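Local coordinates for protein glycoside transferase (Listeria monocytogenes, PDB 6R2M) that is a glycoside hydrolase connected with exopolysaccharide and probably cleaves glycosidic bonds in such polymers outside the cell, at residues A[104-108]-A[164-170]; A[130-134]-A[170-174]. All coordinates share one frame. Residues are numbered along the deposited sequence.

Contact 1: residues A[104-108]-A[164-170]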
loop_
_atom_site.group_PDB
_atom_site.type_symbol
_atom_site.label_atom_id
_atom_site.label_comp_id
_atom_site.label_asym_id
_atom_site.label_seq_id
_atom_site.Cartn_x
_atom_site.Cartn_y
_atom_site.Cartn_z
ATOM N N PHE A 104 -1.681 -7.668 4.158
ATOM C CA PHE A 104 -0.570 -8.001 3.265
ATOM C C PHE A 104 0.637 -7.116 3.545
ATOM O O PHE A 104 1.777 -7.591 3.610
ATOM C CB PHE A 104 -0.995 -7.830 1.799
ATOM C CG PHE A 104 -1.981 -8.850 1.300
ATOM C CD1 PHE A 104 -2.082 -10.117 1.872
ATOM C CD2 PHE A 104 -2.815 -8.520 0.235
ATOM C CE1 PHE A 104 -3.002 -11.036 1.378
ATOM C CE2 PHE A 104 -3.725 -9.420 -0.259
ATOM C CZ PHE A 104 -3.816 -10.692 0.316
ATOM N N ARG A 105 0.404 -5.817 3.698
ATOM C CA ARG A 105 1.505 -4.890 3.932
ATOM C C ARG A 105 2.191 -5.179 5.261
ATOM O O ARG A 105 3.419 -5.215 5.337
ATOM C CB ARG A 105 0.997 -3.449 3.901
ATOM C CG ARG A 105 2.139 -2.453 4.039
ATOM C CD ARG A 105 1.617 -1.027 4.107
ATOM N NE ARG A 105 0.862 -0.672 2.903
ATOM C CZ ARG A 105 -0.460 -0.582 2.840
ATOM N NH1 ARG A 105 -1.222 -0.848 3.902
ATOM N NH2 ARG A 105 -1.033 -0.230 1.697
ATOM N N ILE A 106 1.410 -5.414 6.315
ATOM C CA ILE A 106 1.982 -5.625 7.640
ATOM C C ILE A 106 2.756 -6.937 7.682
ATOM O O ILE A 106 3.868 -6.997 8.218
ATOM C CB ILE A 106 0.867 -5.574 8.701
ATOM C CG1 ILE A 106 0.468 -4.106 8.931
ATOM C CG2 ILE A 106 1.318 -6.199 10.023
ATOM C CD1 ILE A 106 -0.885 -3.902 9.627
ATOM N N THR A 107 2.170 -8.015 7.138
ATOM C CA THR A 107 2.860 -9.297 7.182
ATOM C C THR A 107 4.111 -9.271 6.322
ATOM O O THR A 107 5.136 -9.825 6.719
ATOM C CB THR A 107 1.944 -10.445 6.753
ATOM O OG1 THR A 107 1.422 -10.210 5.433
ATOM C CG2 THR A 107 0.802 -10.587 7.739
ATOM N N GLU A 108 4.069 -8.582 5.171
ATOM C CA GLU A 108 5.283 -8.420 4.379
ATOM C C GLU A 108 6.365 -7.701 5.174
ATOM O O GLU A 108 7.527 -8.106 5.158
ATOM C CB GLU A 108 4.985 -7.659 3.088
ATOM C CG GLU A 108 4.465 -8.561 1.987
ATOM C CD GLU A 108 5.503 -9.590 1.566
ATOM O OE1 GLU A 108 6.550 -9.188 1.019
ATOM O OE2 GLU A 108 5.281 -10.791 1.796
ATOM N N ASN A 164 -1.728 -7.768 -3.284
ATOM C CA ASN A 164 -0.296 -7.669 -3.052
ATOM C C ASN A 164 0.243 -9.020 -3.500
ATOM O O ASN A 164 0.112 -10.007 -2.775
ATOM C CB ASN A 164 -0.009 -7.366 -1.583
ATOM C CG ASN A 164 1.462 -7.169 -1.288
ATOM O OD1 ASN A 164 2.330 -7.875 -1.814
ATOM N ND2 ASN A 164 1.747 -6.217 -0.413
ATOM N N ILE A 165 0.776 -9.081 -4.724
ATOM C CA ILE A 165 1.135 -10.374 -5.304
ATOM C C ILE A 165 2.236 -11.039 -4.493
ATOM O O ILE A 165 2.202 -12.248 -4.244
ATOM C CB ILE A 165 1.547 -10.204 -6.779
ATOM C CG1 ILE A 165 0.378 -9.644 -7.592
ATOM C CG2 ILE A 165 2.057 -11.546 -7.364
ATOM C CD1 ILE A 165 -0.948 -10.402 -7.428
ATOM N N GLN A 166 3.237 -10.269 -4.071
ATOM C CA GLN A 166 4.308 -10.850 -3.267
ATOM C C GLN A 166 3.763 -11.486 -1.990
ATOM O O GLN A 166 4.123 -12.621 -1.652
ATOM C CB GLN A 166 5.360 -9.784 -2.946
ATOM C CG GLN A 166 6.415 -10.265 -1.960
ATOM C CD GLN A 166 7.796 -9.714 -2.247
ATOM O OE1 GLN A 166 8.225 -9.637 -3.399
ATOM N NE2 GLN A 166 8.497 -9.309 -1.193
ATOM N N ALA A 167 2.858 -10.791 -1.295
ATOM C CA ALA A 167 2.322 -11.343 -0.055
ATOM C C ALA A 167 1.493 -12.592 -0.328
ATOM O O ALA A 167 1.546 -13.565 0.434
ATOM C CB ALA A 167 1.483 -10.295 0.678
ATOM N N MET A 168 0.732 -12.589 -1.415
ATOM C CA MET A 168 -0.113 -13.740 -1.717
ATOM C C MET A 168 0.714 -14.964 -2.079
ATOM O O MET A 168 0.323 -16.091 -1.752
ATOM C CB MET A 168 -1.091 -13.398 -2.842
ATOM C CG MET A 168 -2.054 -12.314 -2.458
ATOM S SD MET A 168 -3.108 -11.837 -3.832
ATOM C CE MET A 168 -3.937 -13.398 -4.160
ATOM N N GLN A 169 1.857 -14.768 -2.741
ATOM C CA GLN A 169 2.722 -15.905 -3.035
ATOM C C GLN A 169 3.388 -16.434 -1.770
ATOM O O GLN A 169 3.635 -17.643 -1.663
ATOM C CB GLN A 169 3.762 -15.506 -4.085
ATOM C CG GLN A 169 3.147 -15.116 -5.419
ATOM C CD GLN A 169 4.138 -14.477 -6.373
ATOM O OE1 GLN A 169 5.159 -13.930 -5.961
ATOM N NE2 GLN A 169 3.825 -14.529 -7.663
ATOM N N GLN A 170 3.656 -15.558 -0.800
ATOM C CA GLN A 170 4.282 -15.981 0.451
ATOM C C GLN A 170 3.428 -16.998 1.206
ATOM O O GLN A 170 3.967 -17.860 1.912
ATOM C CB GLN A 170 4.551 -14.762 1.331
ATOM C CG GLN A 170 5.054 -15.114 2.709
ATOM C CD GLN A 170 6.470 -15.657 2.683
ATOM O OE1 GLN A 170 7.317 -15.162 1.941
ATOM N NE2 GLN A 170 6.730 -16.690 3.491
HETATM O O HOH W 1 7.594 -12.503 1.793
#
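Phe104 lays its ring against the first turn of helix 165-170, with CD2 3.5 Å from Asn164 CB, CZ 3.7 Å from Met168 CG and Asn164 O over one ring face. Its CB meets Ala167 CB at 3.7 Å, and here the two backbones come closest, at 5.5 Å between Phe104 CA and Ala167 CA; the small alanine leaves room for this approach. The sulfur of Met168 completes an oblique Met-aromatic contact, SD lying 5.1 Å from the ring centroid of Phe104. Leu130 of helix 120-136 and Tyr173 also touch the ring, so it is enclosed by several parts of the chain. The short segments cross at 67° with their axes 9.3 Å apart, joining helix 100-116 of a largely helical fold, consistent with the alpha/alpha-barrel architecture of many glycoside hydrolases, to a brief helix that follows the strands between residues 138 and 159. Asn164 is the N-cap of that helix: its OD1 accepts from Ala167 N at 3.0 Å. One turn on from Phe104, Glu108 folds its side chain over Ala167, with Glu108 CG 3.7 Å from Ala167 CB, and brings its carboxylate to the outer part of the interface. There Gln166 NE2 donates to Glu108 OE1 at 2.9 Å, while a water donates to both Glu108 OE2 (2.9 Å) and Gln170 OE1 (2.7 Å).

Contact 2: residues A[130-134]-A[170-174]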
loop_
_atom_site.group_PDB
_atom_site.type_symbol
_atom_site.label_atom_id
_atom_site.label_comp_id
_atom_site.label_asym_id
_atom_site.label_seq_id
_atom_site.Cartn_x
_atom_site.Cartn_y
_atom_site.Cartn_z
ATOM N N LEU A 130 -1.186 -14.080 8.394
ATOM C CA LEU A 130 -1.460 -14.197 6.965
ATOM C C LEU A 130 -2.235 -15.472 6.651
ATOM O O LEU A 130 -3.101 -15.475 5.767
ATOM C CB LEU A 130 -0.149 -14.128 6.177
ATOM C CG LEU A 130 -0.230 -14.064 4.653
ATOM C CD1 LEU A 130 -1.119 -12.930 4.225
ATOM C CD2 LEU A 130 1.162 -13.917 4.075
ATOM N N ALA A 131 -1.946 -16.560 7.367
ATOM C CA ALA A 131 -2.743 -17.767 7.182
ATOM C C ALA A 131 -4.197 -17.508 7.533
ATOM O O ALA A 131 -5.115 -17.961 6.828
ATOM C CB ALA A 131 -2.163 -18.909 8.023
ATOM N N ASN A 132 -4.430 -16.742 8.596
ATOM C CA ASN A 132 -5.792 -16.385 8.973
ATOM C C ASN A 132 -6.455 -15.506 7.916
ATOM O O ASN A 132 -7.644 -15.676 7.620
ATOM C CB ASN A 132 -5.760 -15.695 10.335
ATOM C CG ASN A 132 -7.115 -15.547 10.941
ATOM O OD1 ASN A 132 -7.750 -16.530 11.309
ATOM N ND2 ASN A 132 -7.570 -14.302 11.070
ATOM N N THR A 133 -5.712 -14.556 7.337
ATOM C CA THR A 133 -6.271 -13.724 6.277
ATOM C C THR A 133 -6.668 -14.557 5.062
ATOM O O THR A 133 -7.743 -14.367 4.478
ATOM C CB THR A 133 -5.259 -12.655 5.872
ATOM O OG1 THR A 133 -5.055 -11.756 6.963
ATOM C CG2 THR A 133 -5.754 -11.891 4.646
ATOM N N LYS A 134 -5.791 -15.468 4.649
ATOM C CA LYS A 134 -6.098 -16.345 3.522
ATOM C C LYS A 134 -7.326 -17.203 3.797
ATOM O O LYS A 134 -8.137 -17.452 2.893
ATOM C CB LYS A 134 -4.888 -17.222 3.217
ATOM C CG LYS A 134 -5.134 -18.312 2.177
ATOM C CD LYS A 134 -3.872 -19.148 1.997
ATOM C CE LYS A 134 -4.138 -20.479 1.326
ATOM N NZ LYS A 134 -2.871 -21.256 1.274
ATOM N N GLN A 170 3.656 -15.558 -0.800
ATOM C CA GLN A 170 4.282 -15.981 0.451
ATOM C C GLN A 170 3.428 -16.998 1.206
ATOM O O GLN A 170 3.967 -17.860 1.912
ATOM C CB GLN A 170 4.551 -14.762 1.331
ATOM C CG GLN A 170 5.054 -15.114 2.709
ATOM C CD GLN A 170 6.470 -15.657 2.683
ATOM O OE1 GLN A 170 7.317 -15.162 1.941
ATOM N NE2 GLN A 170 6.730 -16.690 3.491
ATOM N N ILE A 171 2.106 -16.920 1.075
ATOM C CA ILE A 171 1.201 -17.817 1.782
ATOM C C ILE A 171 0.516 -18.793 0.828
ATOM O O ILE A 171 -0.424 -19.482 1.219
ATOM C CB ILE A 171 0.185 -17.019 2.625
ATOM C CG1 ILE A 171 -0.398 -17.868 3.767
ATOM C CG2 ILE A 171 -0.891 -16.388 1.766
ATOM C CD1 ILE A 171 0.608 -18.220 4.831
ATOM N N ASN A 172 0.985 -18.877 -0.418
ATOM C CA ASN A 172 0.565 -19.916 -1.366
ATOM C C ASN A 172 -0.946 -19.940 -1.601
ATOM O O ASN A 172 -1.591 -20.984 -1.501
ATOM C CB ASN A 172 1.045 -21.290 -0.902
ATOM C CG ASN A 172 2.547 -21.364 -0.803
ATOM O OD1 ASN A 172 3.109 -21.488 0.294
ATOM N ND2 ASN A 172 3.210 -21.284 -1.947
ATOM N N TYR A 173 -1.517 -18.787 -1.939
ATOM C CA TYR A 173 -2.871 -18.808 -2.472
ATOM C C TYR A 173 -2.931 -19.741 -3.676
ATOM O O TYR A 173 -1.969 -19.860 -4.441
ATOM C CB TYR A 173 -3.316 -17.410 -2.903
ATOM C CG TYR A 173 -3.834 -16.500 -1.809
ATOM C CD1 TYR A 173 -2.948 -15.792 -1.004
ATOM C CD2 TYR A 173 -5.196 -16.298 -1.620
ATOM C CE1 TYR A 173 -3.387 -14.934 -0.035
ATOM C CE2 TYR A 173 -5.654 -15.436 -0.627
ATOM C CZ TYR A 173 -4.732 -14.754 0.158
ATOM O OH TYR A 173 -5.129 -13.886 1.146
ATOM N N ARG A 174 -4.070 -20.410 -3.832
ATOM C CA ARG A 174 -4.287 -21.280 -4.980
ATOM C C ARG A 174 -4.261 -20.480 -6.278
ATOM O O ARG A 174 -4.414 -19.258 -6.288
ATOM C CB ARG A 174 -5.617 -22.013 -4.852
ATOM C CG ARG A 174 -5.726 -22.862 -3.597
ATOM C CD ARG A 174 -7.179 -23.200 -3.282
ATOM N NE ARG A 174 -7.800 -24.025 -4.318
ATOM C CZ ARG A 174 -9.111 -24.204 -4.440
ATOM N NH1 ARG A 174 -9.945 -23.613 -3.597
ATOM N NH2 ARG A 174 -9.592 -24.965 -5.415
HETATM O O HOH W 2 -7.737 -13.829 1.822
#
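Apolar contacts join the two segments at the Leu130 end. Leu130 CD2 packs 3.6 Å from Ile171 CB, and Ile171 CD1 reaches 4.3 Å from Ala131 CB, so the isoleucine packs against the neighbouring Leu130 and Ala131, and Lys134 CD, one turn on from Leu130, lies 4.1 Å from Ile171 CG2. Leu130 also touches Phe104 and Thr107 of helix 100-116, which extends this apolar patch inward. Aromatic packing follows at Lys134, whose extended chain runs over the ring of Tyr173: CG of Lys134 stands 4.1 Å from the centroid of the Tyr173 ring, only 13° off the normal, a CH-pi contact. Polar bonds finish the joint. Lys134 NZ donates to Ile171 O at 3.0 Å and to Asn172 O at 3.1 Å, placing a positive charge on consecutive carbonyls. At the far end of the ring, Tyr173 OH donates to a water 2.7 Å away, which in turn donates to Thr133 O, also at 2.7 Å. The carbonyls gripped by the lysine belong to the turn that ends helix 165-170, where Asn172, with positive phi, is the C-prime residue of a Schellman motif defined by Tyr173 N to Met168 O and Asn172 N to Gln169 O.

How the contacts relate
From the N terminus, after helices 21-29, 50-62 and 66-79, the chain enters helix 100-116, turns into helix 120-136, passes through the short strands between 138 and 159 and reaches helix 165-170. Contact 1 closes the longer loop, with 55 residues between its segments; contact 2 closes one of 35. Their segments alternate along the chain, so the loops cross, and Gln170 belongs to both. With centres 9 Å apart, the contacts merge into one cluster: Phe104 CZ lies 3.6 Å from Tyr173 OH, and Phe104 CD1 lies 3.8 Å from Leu130 CD1. Together they fasten the short helix and its exit loop onto two consecutive helices.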